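Local coordinates for protein hyaluronoglucosaminidase (Apis mellifera, PDB 1FCQ) that hydrolyses hyaluronan as a glycosidase family 56 enzyme of bee venom, where it is also a major allergen, at residues 200-203 / 204-207; 231-234 / 235-238; 271-274 / 275-278; 306-309 / 310-314; 315-318 / 319-323. All blocks are in the same frame, centred on the assembly; numbering follows the deposited sequence.

Contact 1. Residues 200-203 / 204-207; sequences QCEA and TTMQ
Cys201 lays its CB against Met206 CG at 3.9 Å, a small apolar touch just ahead of helix 203-210; its sulfur is tied to Cys189 in a disulfide. Next in the chain, Glu202 does most of the polar work. CG stands anti to the backbone N (chi1 -167°) and the chain bends at chi2, which brings the carboxylate round to the first turn of the helix. There OE1 receives Thr205 OG1 at 2.7 Å, on the anti side and 31° out of the carboxylate plane, while the bond from Thr205 N to the same Glu202 OE1 is weak, 3.0 Å long and bent. This is an N-cap with a glutamate in the capping position, at the start of a helix in a TIM-barrel glycosidase. Arg120 forms a salt bridge with Glu202 OE1, so the capping oxygen is shared with a cation that probably steadies its negative charge. The backbone of Glu202 begins the helical pattern, its O taking Met206 N at 3.1 Å. Ala203, the first helical residue, accepts Gln207 N at its O, 3.1 Å away. The Met206 chain turns at chi3 and carries CE back to 4.1 Å from Ala203 CB, with Ala203 CA nearer still at 3.6 Å.

Contact 2. Residues 231-234 / 235-238; sequences NLTS and GERV
Thr233 and Glu236 exchange two hydrogen bonds, each side chain serving the other's backbone N, and so form a capping box at the start of helix 234-253. Thr233 OG1 takes Glu236 N at 2.9 Å; with chi1 68° the hydroxyl sits between its own N and carbonyl carbon, facing the helix. In return Glu236 OE2 accepts Thr233 N at 2.9 Å in a nearly straight bond (172°), met on the anti side and somewhat out of the carboxylate plane. Among backbone bonds, Thr233 O receives Arg237 N at 2.9 Å, whereas Ser234 O has only weak ones from Arg237 N and Val238 N.

Leu232 packs against the two helix side chains: its CB lies 3.9 Å from Arg237 CG, and its CD2 3.7 Å from Glu236 OE2. The Arg237 guanidinium passes over the Leu232 carbonyl, with Leu232 O 3.2 Å above its plane toward the rim, a placement that gives no hydrogen bond. Its N-H groups are used elsewhere: NE on Arg229 O, NH2 on Trp230 O, and NH1 in a salt bridge with Asp282. The box thus satisfies two backbone N-H groups at this surface, and the glutamate's negative charge near the N-terminal end of the helix probably suits the helix dipole.

Contact 3. Residues 271-274 / 275-278; sequences QDRR and DTDL
The Arg273 guanidinium lies across the Thr276 side chain, which covers one of its faces: CG2 stands 3.2 Å above the plane, displaced toward the rim near NH2, and OG1 approaches on the same face beside NH1. Thr276 OG1 and Arg273 NH1 are only 2.7 Å apart, yet the oxygen sits over the flat group and the angle is too poor for a hydrogen bond. The threonine thus packs over the guanidinium face in van der Waals contact through CG2 and OG1, and Thr276 CB also comes within 3.7 Å of Arg273 CZ. Arg273 gets there by folding: its chain bends at chi2 (-129°) and again at chi3 (-77°), turning the guanidinium back over the residue three places on. Trp230 adds a cation-pi partner to the same group. The backbone beneath is a type I beta turn from Arg273 to Thr276, in the loop that leads from strand 269-270 to helix 280-292 of the barrel. Thr276 N closes it on Arg273 O at 3.0 Å. Arg274 O, at the corner, is buried by the turn and has no hydrogen-bond partner in the model. The charged ends of the two corner residues remain apart, Arg274 NH1 being 4.7 Å from Asp275 OD1, a distance at which any mutual attraction is probably modest. Beyond the turn, Asp277 forms a salt bridge with Lys269 through OD1, and its OD2 accepts Gln315 NE2. On the incoming side, Asp272 receives the backbone N atoms of Trp230 and Asn231.

Contact 4. Residues 306-309 / 310-314; sequences DINT and KAKCL
A threonine N-cap opens helix 310-328, which follows strand 297-301 in this TIM-barrel enzyme, and the loop residues 306-309 curl against the helix's first turn. Thr309 is the cap: its OG1 accepts Lys312 N at 3.0 Å with an N-H...O angle of 162°. A chi1 of 69° swings this OG1 in over the backbone, toward the N-H groups at the helix start. Thr309 O takes Cys313 N at 2.9 Å, the first i to i+4 bond of the helix.

Lys312 runs back along the loop as a fully extended chain. Lys312 CB comes to 3.3 Å from Asp306 O, CG passes the capping oxygen of Thr309, and CD comes alongside the Asn308 amide. The lysine and asparagine side chains lie side by side, pointing the same way. NZ then bonds to Asn308 OD1 in the amide plane, on a lone pair. A second bond from NZ goes to Asp305 O, so the ammonium holds the loop at two points three residues apart and probably helps fix the path of the chain into the helix. The carboxylate of Asp306, though oppositely charged, stays apart from it.

On the buried side Cys313 is joined to Cys22 by a disulfide, tying this turn to the N-terminal part of the chain, and Ile307 adds apolar cover. Ile307 CB sits 4.2 Å from Cys313 SG, and the same sulfur is 3.5 Å from Ile307 O.

Contact 5. Residues 315-318 / 319-323; sequences QFRE and YLNNE
Phe316 and Tyr319 stand three residues apart on helix 310-328, an amphipathic helix on the outside of the barrel, and their rings meet along its buried side. Phe316 CE1 lies at the rim of the tyrosine ring, near its plane, 4.2 Å from Tyr319 CD2. With CG anti to the backbone N in both (chi1 176° and 177°), the rings leave the helix alike and come together beside it. Tyr319 OH goes on to bond Leu278 O, and Phe316 meets the ring of Tyr268.

In two further pairs the partners, four residues apart, lie side by side. Arg317 and Asn321 point the same way, and the amide passes near the arginine's aliphatic part, Asn321 ND2 being 3.5 Å from Arg317 CG. Both polar ends converge on Glu31: Arg317 NH2 forms a salt bridge with it and Asn321 ND2 a hydrogen bond, while Asn321 OD1 is held by Tyr36. Glu318 and Asn322 do likewise on an exposed face, Glu318 CG 3.5 Å from Asn322 ND2.

Backbone i to i+4 bonds underlie these pairs, including Leu320 N to Phe316 O at 2.8 Å and Asn322 N to Glu318 O at 2.7 Å; a wider pi-type turn follows at 320-323. Arg317 O carries two donors: Asn321 N at 3.0 Å and, weakly, the side-chain atom Asn321 ND2 at 3.1 Å, with an N-H...O angle of 121°.

Overall arrangement
Contacts 1, 2 and 4 are all helix starts, capped by a glutamate, a threonine in a capping box, and a threonine beside a lysine. Contact 2 lies at the surface, whereas 1 and 4 are partly buried and each holds a disulfide cysteine. Contact 3 is a surface turn without a helix; contact 5, mid-helix and partly buried, alone pairs aromatic rings, with Phe316, Tyr319 and Leu320 buried and Glu318 and Asn322 exposed. Contacts 4 and 5 share helix 310-328 and touch where Ile307 packs on Phe316. Contact 3 joins contact 5 through Leu278 with Tyr319, and meets contact 2 through Asp272 and Asn231. Contact 1 stands apart, its centre about 39 Å from that of contact 4.

Contact 1. Residues 200-203 / 204-207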
loop_
_atom_site.group_PDB
_atom_site.type_symbol
_atom_site.label_atom_id
_atom_site.label_comp_id
_atom_site.label_asym_id
_atom_site.label_seq_id
_atom_site.Cartn_x
_atom_site.Cartn_y
_atom_site.Cartn_z
ATOM N N GLN A 200 1.380 -5.014 19.142
ATOM C CA GLN A 200 2.122 -3.763 19.046
ATOM C C GLN A 200 3.111 -3.846 17.879
ATOM O O GLN A 200 3.656 -4.910 17.563
ATOM C CB GLN A 200 2.953 -3.478 20.295
ATOM C CG GLN A 200 2.413 -3.879 21.648
ATOM C CD GLN A 200 3.518 -3.807 22.694
ATOM O OE1 GLN A 200 4.121 -2.745 22.861
ATOM N NE2 GLN A 200 3.798 -4.913 23.370
ATOM N N CYS A 201 3.398 -2.700 17.237
ATOM C CA CYS A 201 4.384 -2.737 16.162
ATOM C C CYS A 201 5.790 -3.006 16.705
ATOM O O CYS A 201 6.052 -2.710 17.877
ATOM C CB CYS A 201 4.434 -1.412 15.400
ATOM S SG CYS A 201 2.882 -0.927 14.640
ATOM N N GLU A 202 6.677 -3.511 15.862
ATOM C CA GLU A 202 8.054 -3.766 16.280
ATOM C C GLU A 202 8.653 -2.427 16.716
ATOM O O GLU A 202 8.482 -1.434 16.006
ATOM C CB GLU A 202 8.865 -4.367 15.140
ATOM C CG GLU A 202 10.200 -4.954 15.572
ATOM C CD GLU A 202 11.286 -4.730 14.543
ATOM O OE1 GLU A 202 11.284 -3.689 13.858
ATOM O OE2 GLU A 202 12.164 -5.613 14.431
ATOM N N ALA A 203 9.346 -2.422 17.852
ATOM C CA ALA A 203 9.885 -1.142 18.336
ATOM C C ALA A 203 10.900 -0.501 17.417
ATOM O O ALA A 203 10.844 0.730 17.225
ATOM C CB ALA A 203 10.532 -1.402 19.700
ATOM N N THR A 204 11.807 -1.296 16.847
ATOM C CA THR A 204 12.816 -0.693 15.968
ATOM C C THR A 204 12.148 -0.072 14.745
ATOM O O THR A 204 12.570 1.006 14.336
ATOM C CB THR A 204 13.937 -1.671 15.601
ATOM O OG1 THR A 204 14.532 -2.094 16.852
ATOM C CG2 THR A 204 14.996 -0.992 14.751
ATOM N N THR A 205 11.114 -0.711 14.225
ATOM C CA THR A 205 10.346 -0.174 13.097
ATOM C C THR A 205 9.687 1.141 13.467
ATOM O O THR A 205 9.664 2.081 12.662
ATOM C CB THR A 205 9.296 -1.198 12.625
ATOM O OG1 THR A 205 9.990 -2.284 11.994
ATOM C CG2 THR A 205 8.324 -0.573 11.622
ATOM N N MET A 206 9.218 1.271 14.715
ATOM C CA MET A 206 8.617 2.542 15.118
ATOM C C MET A 206 9.678 3.635 15.023
ATOM O O MET A 206 9.383 4.720 14.531
ATOM C CB MET A 206 8.017 2.471 16.521
ATOM C CG MET A 206 6.843 1.488 16.555
ATOM S SD MET A 206 6.065 1.589 18.183
ATOM C CE MET A 206 7.420 1.260 19.265
ATOM N N GLN A 207 10.884 3.330 15.500
ATOM C CA GLN A 207 11.972 4.293 15.456
ATOM C C GLN A 207 12.359 4.645 14.016
ATOM O O GLN A 207 12.530 5.831 13.696
ATOM C CB GLN A 207 13.209 3.775 16.186
ATOM C CG GLN A 207 12.975 3.311 17.614
ATOM C CD GLN A 207 14.265 2.949 18.320
ATOM O OE1 GLN A 207 14.782 1.839 18.185
ATOM N NE2 GLN A 207 14.842 3.871 19.088
#

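Contact 2. Residues 231-234 / 235-238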
loop_
_atom_site.group_PDB
_atom_site.type_symbol
_atom_site.label_atom_id
_atom_site.label_comp_id
_atom_site.label_asym_id
_atom_site.label_seq_id
_atom_site.Cartn_x
_atom_site.Cartn_y
_atom_site.Cartn_z
ATOM N N ASN A 231 -5.327 -17.331 10.289
ATOM C CA ASN A 231 -4.620 -18.019 11.363
ATOM C C ASN A 231 -4.266 -17.079 12.509
ATOM O O ASN A 231 -3.107 -16.804 12.816
ATOM C CB ASN A 231 -3.353 -18.686 10.834
ATOM C CG ASN A 231 -2.768 -19.740 11.752
ATOM O OD1 ASN A 231 -1.848 -20.457 11.360
ATOM N ND2 ASN A 231 -3.269 -19.872 12.971
ATOM N N LEU A 232 -5.276 -16.524 13.149
ATOM C CA LEU A 232 -5.171 -15.592 14.252
ATOM C C LEU A 232 -6.488 -15.680 15.028
ATOM O O LEU A 232 -7.505 -16.060 14.427
ATOM C CB LEU A 232 -4.992 -14.151 13.782
ATOM C CG LEU A 232 -3.700 -13.631 13.176
ATOM C CD1 LEU A 232 -3.847 -12.169 12.758
ATOM C CD2 LEU A 232 -2.530 -13.757 14.143
ATOM N N THR A 233 -6.503 -15.339 16.304
ATOM C CA THR A 233 -7.754 -15.310 17.057
ATOM C C THR A 233 -8.560 -14.100 16.604
ATOM O O THR A 233 -8.003 -13.163 16.013
ATOM C CB THR A 233 -7.528 -15.185 18.577
ATOM O OG1 THR A 233 -6.976 -13.891 18.873
ATOM C CG2 THR A 233 -6.609 -16.289 19.087
ATOM N N SER A 234 -9.835 -14.023 16.966
ATOM C CA SER A 234 -10.663 -12.868 16.670
ATOM C C SER A 234 -10.056 -11.604 17.281
ATOM O O SER A 234 -9.978 -10.558 16.627
ATOM C CB SER A 234 -12.082 -13.046 17.216
ATOM O OG SER A 234 -12.729 -14.143 16.595
ATOM N N GLY A 235 -9.609 -11.684 18.537
ATOM C CA GLY A 235 -8.974 -10.559 19.202
ATOM C C GLY A 235 -7.660 -10.156 18.541
ATOM O O GLY A 235 -7.377 -8.950 18.437
ATOM N N GLU A 236 -6.881 -11.129 18.075
ATOM C CA GLU A 236 -5.632 -10.849 17.395
ATOM C C GLU A 236 -5.876 -10.149 16.057
ATOM O O GLU A 236 -5.072 -9.302 15.652
ATOM C CB GLU A 236 -4.766 -12.085 17.161
ATOM C CG GLU A 236 -4.121 -12.589 18.441
ATOM C CD GLU A 236 -3.511 -13.968 18.334
ATOM O OE1 GLU A 236 -2.626 -14.253 19.176
ATOM O OE2 GLU A 236 -3.882 -14.761 17.444
ATOM N N ARG A 237 -7.001 -10.483 15.401
ATOM C CA ARG A 237 -7.276 -9.785 14.134
ATOM C C ARG A 237 -7.545 -8.310 14.371
ATOM O O ARG A 237 -7.139 -7.424 13.604
ATOM C CB ARG A 237 -8.426 -10.469 13.393
ATOM C CG ARG A 237 -8.025 -11.818 12.807
ATOM C CD ARG A 237 -9.240 -12.393 12.073
ATOM N NE ARG A 237 -9.030 -13.793 11.724
ATOM C CZ ARG A 237 -9.763 -14.781 12.220
ATOM N NH1 ARG A 237 -10.758 -14.507 13.060
ATOM N NH2 ARG A 237 -9.555 -16.048 11.895
ATOM N N VAL A 238 -8.247 -7.988 15.454
ATOM C CA VAL A 238 -8.515 -6.602 15.824
ATOM C C VAL A 238 -7.200 -5.917 16.197
ATOM O O VAL A 238 -6.981 -4.756 15.855
ATOM C CB VAL A 238 -9.497 -6.535 17.000
ATOM C CG1 VAL A 238 -9.625 -5.117 17.527
ATOM C CG2 VAL A 238 -10.850 -7.087 16.564
#

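Contact 3. Residues 271-274 / 275-278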
loop_
_atom_site.group_PDB
_atom_site.type_symbol
_atom_site.label_atom_id
_atom_site.label_comp_id
_atom_site.label_asym_id
_atom_site.label_seq_id
_atom_site.Cartn_x
_atom_site.Cartn_y
_atom_site.Cartn_z
ATOM N N GLN A 271 -5.602 -12.582 4.064
ATOM C CA GLN A 271 -4.322 -12.567 3.361
ATOM C C GLN A 271 -3.689 -13.940 3.219
ATOM O O GLN A 271 -3.021 -14.207 2.216
ATOM C CB GLN A 271 -3.404 -11.577 4.082
ATOM C CG GLN A 271 -2.100 -11.237 3.385
ATOM C CD GLN A 271 -1.287 -10.245 4.198
ATOM O OE1 GLN A 271 -1.437 -9.028 4.057
ATOM N NE2 GLN A 271 -0.421 -10.759 5.068
ATOM N N ASP A 272 -3.924 -14.834 4.159
ATOM C CA ASP A 272 -3.381 -16.181 4.163
ATOM C C ASP A 272 -4.379 -17.223 3.678
ATOM O O ASP A 272 -4.070 -18.411 3.573
ATOM C CB ASP A 272 -2.903 -16.546 5.575
ATOM C CG ASP A 272 -3.998 -16.472 6.620
ATOM O OD1 ASP A 272 -3.800 -17.045 7.720
ATOM O OD2 ASP A 272 -5.052 -15.853 6.364
ATOM N N ARG A 273 -5.607 -16.819 3.409
ATOM C CA ARG A 273 -6.686 -17.659 2.897
ATOM C C ARG A 273 -7.422 -16.803 1.860
ATOM O O ARG A 273 -8.542 -16.317 2.051
ATOM C CB ARG A 273 -7.683 -18.088 3.957
ATOM C CG ARG A 273 -7.270 -19.166 4.940
ATOM C CD ARG A 273 -8.331 -20.253 4.976
ATOM N NE ARG A 273 -9.532 -19.924 5.728
ATOM C CZ ARG A 273 -10.753 -20.347 5.406
ATOM N NH1 ARG A 273 -10.918 -21.093 4.322
ATOM N NH2 ARG A 273 -11.814 -20.023 6.134
ATOM N N ARG A 274 -6.743 -16.509 0.767
ATOM C CA ARG A 274 -7.113 -15.579 -0.271
ATOM C C ARG A 274 -8.429 -15.787 -0.989
ATOM O O ARG A 274 -8.915 -14.888 -1.676
ATOM C CB ARG A 274 -5.981 -15.484 -1.308
ATOM C CG ARG A 274 -4.661 -14.924 -0.815
ATOM C CD ARG A 274 -3.668 -14.751 -1.964
ATOM N NE ARG A 274 -4.089 -13.720 -2.900
ATOM C CZ ARG A 274 -4.879 -13.844 -3.958
ATOM N NH1 ARG A 274 -5.390 -15.024 -4.295
ATOM N NH2 ARG A 274 -5.171 -12.788 -4.701
ATOM N N ASP A 275 -9.010 -16.979 -0.917
ATOM C CA ASP A 275 -10.290 -17.229 -1.558
ATOM C C ASP A 275 -11.438 -17.122 -0.561
ATOM O O ASP A 275 -12.612 -17.214 -0.929
ATOM C CB ASP A 275 -10.306 -18.610 -2.206
ATOM C CG ASP A 275 -9.629 -18.670 -3.558
ATOM O OD1 ASP A 275 -9.314 -17.619 -4.153
ATOM O OD2 ASP A 275 -9.420 -19.812 -4.029
ATOM N N THR A 276 -11.123 -16.921 0.712
ATOM C CA THR A 276 -12.112 -16.858 1.770
ATOM C C THR A 276 -12.496 -15.428 2.133
ATOM O O THR A 276 -11.619 -14.651 2.501
ATOM C CB THR A 276 -11.585 -17.564 3.041
ATOM O OG1 THR A 276 -11.229 -18.908 2.686
ATOM C CG2 THR A 276 -12.622 -17.607 4.150
ATOM N N ASP A 277 -13.768 -15.106 2.019
ATOM C CA ASP A 277 -14.340 -13.825 2.340
ATOM C C ASP A 277 -14.324 -13.606 3.864
ATOM O O ASP A 277 -14.547 -14.530 4.651
ATOM C CB ASP A 277 -15.777 -13.608 1.875
ATOM C CG ASP A 277 -15.938 -13.609 0.368
ATOM O OD1 ASP A 277 -15.151 -12.949 -0.339
ATOM O OD2 ASP A 277 -16.875 -14.293 -0.102
ATOM N N LEU A 278 -14.065 -12.351 4.257
ATOM C CA LEU A 278 -14.053 -12.066 5.690
ATOM C C LEU A 278 -15.406 -12.366 6.334
ATOM O O LEU A 278 -16.448 -12.061 5.775
ATOM C CB LEU A 278 -13.730 -10.585 5.930
ATOM C CG LEU A 278 -12.330 -10.282 6.466
ATOM C CD1 LEU A 278 -11.236 -10.912 5.639
ATOM C CD2 LEU A 278 -12.126 -8.770 6.541
#

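Contact 4. Residues 306-309 / 310-314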
loop_
_atom_site.group_PDB
_atom_site.type_symbol
_atom_site.label_atom_id
_atom_site.label_comp_id
_atom_site.label_asym_id
_atom_site.label_seq_id
_atom_site.Cartn_x
_atom_site.Cartn_y
_atom_site.Cartn_z
ATOM N N ASP A 306 -10.269 -12.061 -8.592
ATOM C CA ASP A 306 -11.427 -12.519 -7.848
ATOM C C ASP A 306 -12.761 -12.114 -8.445
ATOM O O ASP A 306 -13.788 -12.525 -7.895
ATOM C CB ASP A 306 -11.323 -12.057 -6.382
ATOM C CG ASP A 306 -10.130 -12.681 -5.680
ATOM O OD1 ASP A 306 -9.521 -13.584 -6.305
ATOM O OD2 ASP A 306 -9.768 -12.318 -4.544
ATOM N N ILE A 307 -12.787 -11.320 -9.505
ATOM C CA ILE A 307 -14.019 -10.859 -10.126
ATOM C C ILE A 307 -13.842 -10.644 -11.629
ATOM O O ILE A 307 -14.167 -9.598 -12.185
ATOM C CB ILE A 307 -14.517 -9.533 -9.522
ATOM C CG1 ILE A 307 -13.330 -8.593 -9.264
ATOM C CG2 ILE A 307 -15.322 -9.748 -8.253
ATOM C CD1 ILE A 307 -13.811 -7.217 -8.828
ATOM N N ASN A 308 -13.261 -11.659 -12.275
ATOM C CA ASN A 308 -12.979 -11.539 -13.702
ATOM C C ASN A 308 -13.842 -12.461 -14.549
ATOM O O ASN A 308 -13.500 -12.778 -15.688
ATOM C CB ASN A 308 -11.493 -11.786 -13.953
ATOM C CG ASN A 308 -10.984 -13.092 -13.412
ATOM O OD1 ASN A 308 -11.702 -13.891 -12.811
ATOM N ND2 ASN A 308 -9.692 -13.348 -13.614
ATOM N N THR A 309 -14.914 -12.965 -13.955
ATOM C CA THR A 309 -15.889 -13.790 -14.642
ATOM C C THR A 309 -17.260 -13.324 -14.136
ATOM O O THR A 309 -17.344 -12.805 -13.022
ATOM C CB THR A 309 -15.841 -15.311 -14.442
ATOM O OG1 THR A 309 -16.232 -15.657 -13.107
ATOM C CG2 THR A 309 -14.481 -15.903 -14.743
ATOM N N LYS A 310 -18.294 -13.598 -14.933
ATOM C CA LYS A 310 -19.634 -13.196 -14.497
ATOM C C LYS A 310 -19.985 -13.838 -13.170
ATOM O O LYS A 310 -20.522 -13.200 -12.264
ATOM C CB LYS A 310 -20.676 -13.501 -15.570
ATOM C CG LYS A 310 -22.057 -12.971 -15.211
ATOM C CD LYS A 310 -22.982 -12.937 -16.420
ATOM C CE LYS A 310 -24.313 -12.317 -16.005
ATOM N NZ LYS A 310 -25.193 -12.062 -17.174
ATOM N N ALA A 311 -19.729 -15.144 -13.009
ATOM C CA ALA A 311 -20.040 -15.830 -11.762
ATOM C C ALA A 311 -19.262 -15.266 -10.581
ATOM O O ALA A 311 -19.824 -15.166 -9.483
ATOM C CB ALA A 311 -19.794 -17.327 -11.876
ATOM N N LYS A 312 -17.994 -14.895 -10.772
ATOM C CA LYS A 312 -17.251 -14.272 -9.676
ATOM C C LYS A 312 -17.851 -12.912 -9.332
ATOM O O LYS A 312 -17.940 -12.582 -8.150
ATOM C CB LYS A 312 -15.767 -14.101 -10.018
ATOM C CG LYS A 312 -15.044 -15.442 -10.082
ATOM C CD LYS A 312 -13.631 -15.253 -10.606
ATOM C CE LYS A 312 -12.890 -16.577 -10.698
ATOM N NZ LYS A 312 -11.478 -16.364 -11.119
ATOM N N CYS A 313 -18.250 -12.150 -10.345
ATOM C CA CYS A 313 -18.916 -10.873 -10.137
ATOM C C CYS A 313 -20.200 -11.037 -9.333
ATOM O O CYS A 313 -20.464 -10.292 -8.394
ATOM C CB CYS A 313 -19.235 -10.204 -11.476
ATOM S SG CYS A 313 -17.706 -9.617 -12.285
ATOM N N LEU A 314 -21.029 -12.024 -9.723
ATOM C CA LEU A 314 -22.259 -12.236 -8.962
ATOM C C LEU A 314 -22.025 -12.712 -7.536
ATOM O O LEU A 314 -22.761 -12.279 -6.643
ATOM C CB LEU A 314 -23.157 -13.232 -9.690
ATOM C CG LEU A 314 -23.692 -12.783 -11.048
ATOM C CD1 LEU A 314 -24.255 -13.948 -11.842
ATOM C CD2 LEU A 314 -24.741 -11.694 -10.837
#

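Contact 5. Residues 315-318 / 319-323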
loop_
_atom_site.group_PDB
_atom_site.type_symbol
_atom_site.label_atom_id
_atom_site.label_comp_id
_atom_site.label_asym_id
_atom_site.label_seq_id
_atom_site.Cartn_x
_atom_site.Cartn_y
_atom_site.Cartn_z
ATOM N N GLN A 315 -21.020 -13.554 -7.313
ATOM C CA GLN A 315 -20.721 -13.999 -5.953
ATOM C C GLN A 315 -20.213 -12.828 -5.101
ATOM O O GLN A 315 -20.589 -12.686 -3.930
ATOM C CB GLN A 315 -19.726 -15.154 -5.936
ATOM C CG GLN A 315 -19.510 -15.791 -4.575
ATOM C CD GLN A 315 -18.613 -15.033 -3.622
ATOM O OE1 GLN A 315 -17.670 -14.380 -4.070
ATOM N NE2 GLN A 315 -18.864 -15.085 -2.322
ATOM N N PHE A 316 -19.374 -11.983 -5.702
ATOM C CA PHE A 316 -18.877 -10.827 -4.950
ATOM C C PHE A 316 -20.005 -9.859 -4.632
ATOM O O PHE A 316 -20.103 -9.348 -3.509
ATOM C CB PHE A 316 -17.717 -10.122 -5.692
ATOM C CG PHE A 316 -17.341 -8.885 -4.895
ATOM C CD1 PHE A 316 -16.799 -9.027 -3.629
ATOM C CD2 PHE A 316 -17.587 -7.627 -5.402
ATOM C CE1 PHE A 316 -16.466 -7.901 -2.884
ATOM C CE2 PHE A 316 -17.260 -6.499 -4.660
ATOM C CZ PHE A 316 -16.707 -6.641 -3.401
ATOM N N ARG A 317 -20.909 -9.643 -5.588
ATOM C CA ARG A 317 -22.057 -8.774 -5.382
ATOM C C ARG A 317 -22.939 -9.330 -4.267
ATOM O O ARG A 317 -23.415 -8.614 -3.409
ATOM C CB ARG A 317 -22.850 -8.597 -6.679
ATOM C CG ARG A 317 -23.873 -7.469 -6.581
ATOM C CD ARG A 317 -24.454 -7.095 -7.937
ATOM N NE ARG A 317 -25.147 -5.818 -7.935
ATOM C CZ ARG A 317 -25.169 -4.853 -8.840
ATOM N NH1 ARG A 317 -24.485 -4.867 -9.975
ATOM N NH2 ARG A 317 -25.897 -3.755 -8.648
ATOM N N GLU A 318 -23.109 -10.658 -4.217
ATOM C CA GLU A 318 -23.875 -11.272 -3.135
ATOM C C GLU A 318 -23.211 -10.993 -1.792
ATOM O O GLU A 318 -23.855 -10.604 -0.815
ATOM C CB GLU A 318 -23.915 -12.766 -3.396
ATOM C CG GLU A 318 -24.864 -13.635 -2.620
ATOM C CD GLU A 318 -24.928 -15.037 -3.249
ATOM O OE1 GLU A 318 -24.254 -15.910 -2.676
ATOM O OE2 GLU A 318 -25.616 -15.215 -4.272
ATOM N N TYR A 319 -21.878 -11.138 -1.736
ATOM C CA TYR A 319 -21.157 -10.872 -0.483
ATOM C C TYR A 319 -21.302 -9.419 -0.076
ATOM O O TYR A 319 -21.487 -9.052 1.098
ATOM C CB TYR A 319 -19.677 -11.239 -0.625
ATOM C CG TYR A 319 -18.855 -10.922 0.605
ATOM C CD1 TYR A 319 -18.987 -11.624 1.790
ATOM C CD2 TYR A 319 -17.901 -9.903 0.559
ATOM C CE1 TYR A 319 -18.219 -11.327 2.904
ATOM C CE2 TYR A 319 -17.135 -9.605 1.658
ATOM C CZ TYR A 319 -17.295 -10.299 2.831
ATOM O OH TYR A 319 -16.511 -10.009 3.919
ATOM N N LEU A 320 -21.178 -8.503 -1.043
ATOM C CA LEU A 320 -21.364 -7.084 -0.799
ATOM C C LEU A 320 -22.741 -6.771 -0.203
ATOM O O LEU A 320 -22.853 -6.002 0.740
ATOM C CB LEU A 320 -21.177 -6.269 -2.088
ATOM C CG LEU A 320 -21.518 -4.782 -2.040
ATOM C CD1 LEU A 320 -20.605 -4.063 -1.035
ATOM C CD2 LEU A 320 -21.403 -4.109 -3.400
ATOM N N ASN A 321 -23.786 -7.376 -0.752
ATOM C CA ASN A 321 -25.147 -7.092 -0.285
ATOM C C ASN A 321 -25.489 -7.865 0.977
ATOM O O ASN A 321 -26.226 -7.327 1.813
ATOM C CB ASN A 321 -26.094 -7.293 -1.469
ATOM C CG ASN A 321 -25.939 -6.119 -2.438
ATOM O OD1 ASN A 321 -26.103 -4.963 -2.045
ATOM N ND2 ASN A 321 -25.613 -6.376 -3.692
ATOM N N ASN A 322 -24.932 -9.046 1.145
ATOM C CA ASN A 322 -25.174 -9.861 2.323
ATOM C C ASN A 322 -24.430 -9.327 3.544
ATOM O O ASN A 322 -24.942 -9.324 4.665
ATOM C CB ASN A 322 -24.713 -11.309 2.117
ATOM C CG ASN A 322 -25.545 -12.219 1.238
ATOM O OD1 ASN A 322 -26.647 -11.865 0.859
ATOM N ND2 ASN A 322 -25.051 -13.407 0.908
ATOM N N GLU A 323 -23.129 -9.011 3.376
ATOM C CA GLU A 323 -22.279 -8.688 4.504
ATOM C C GLU A 323 -21.421 -7.429 4.438
ATOM O O GLU A 323 -21.486 -6.660 5.396
ATOM C CB GLU A 323 -21.302 -9.863 4.726
ATOM C CG GLU A 323 -21.922 -11.240 4.950
ATOM C CD GLU A 323 -22.757 -11.295 6.216
ATOM O OE1 GLU A 323 -22.545 -10.467 7.124
ATOM O OE2 GLU A 323 -23.643 -12.172 6.327
#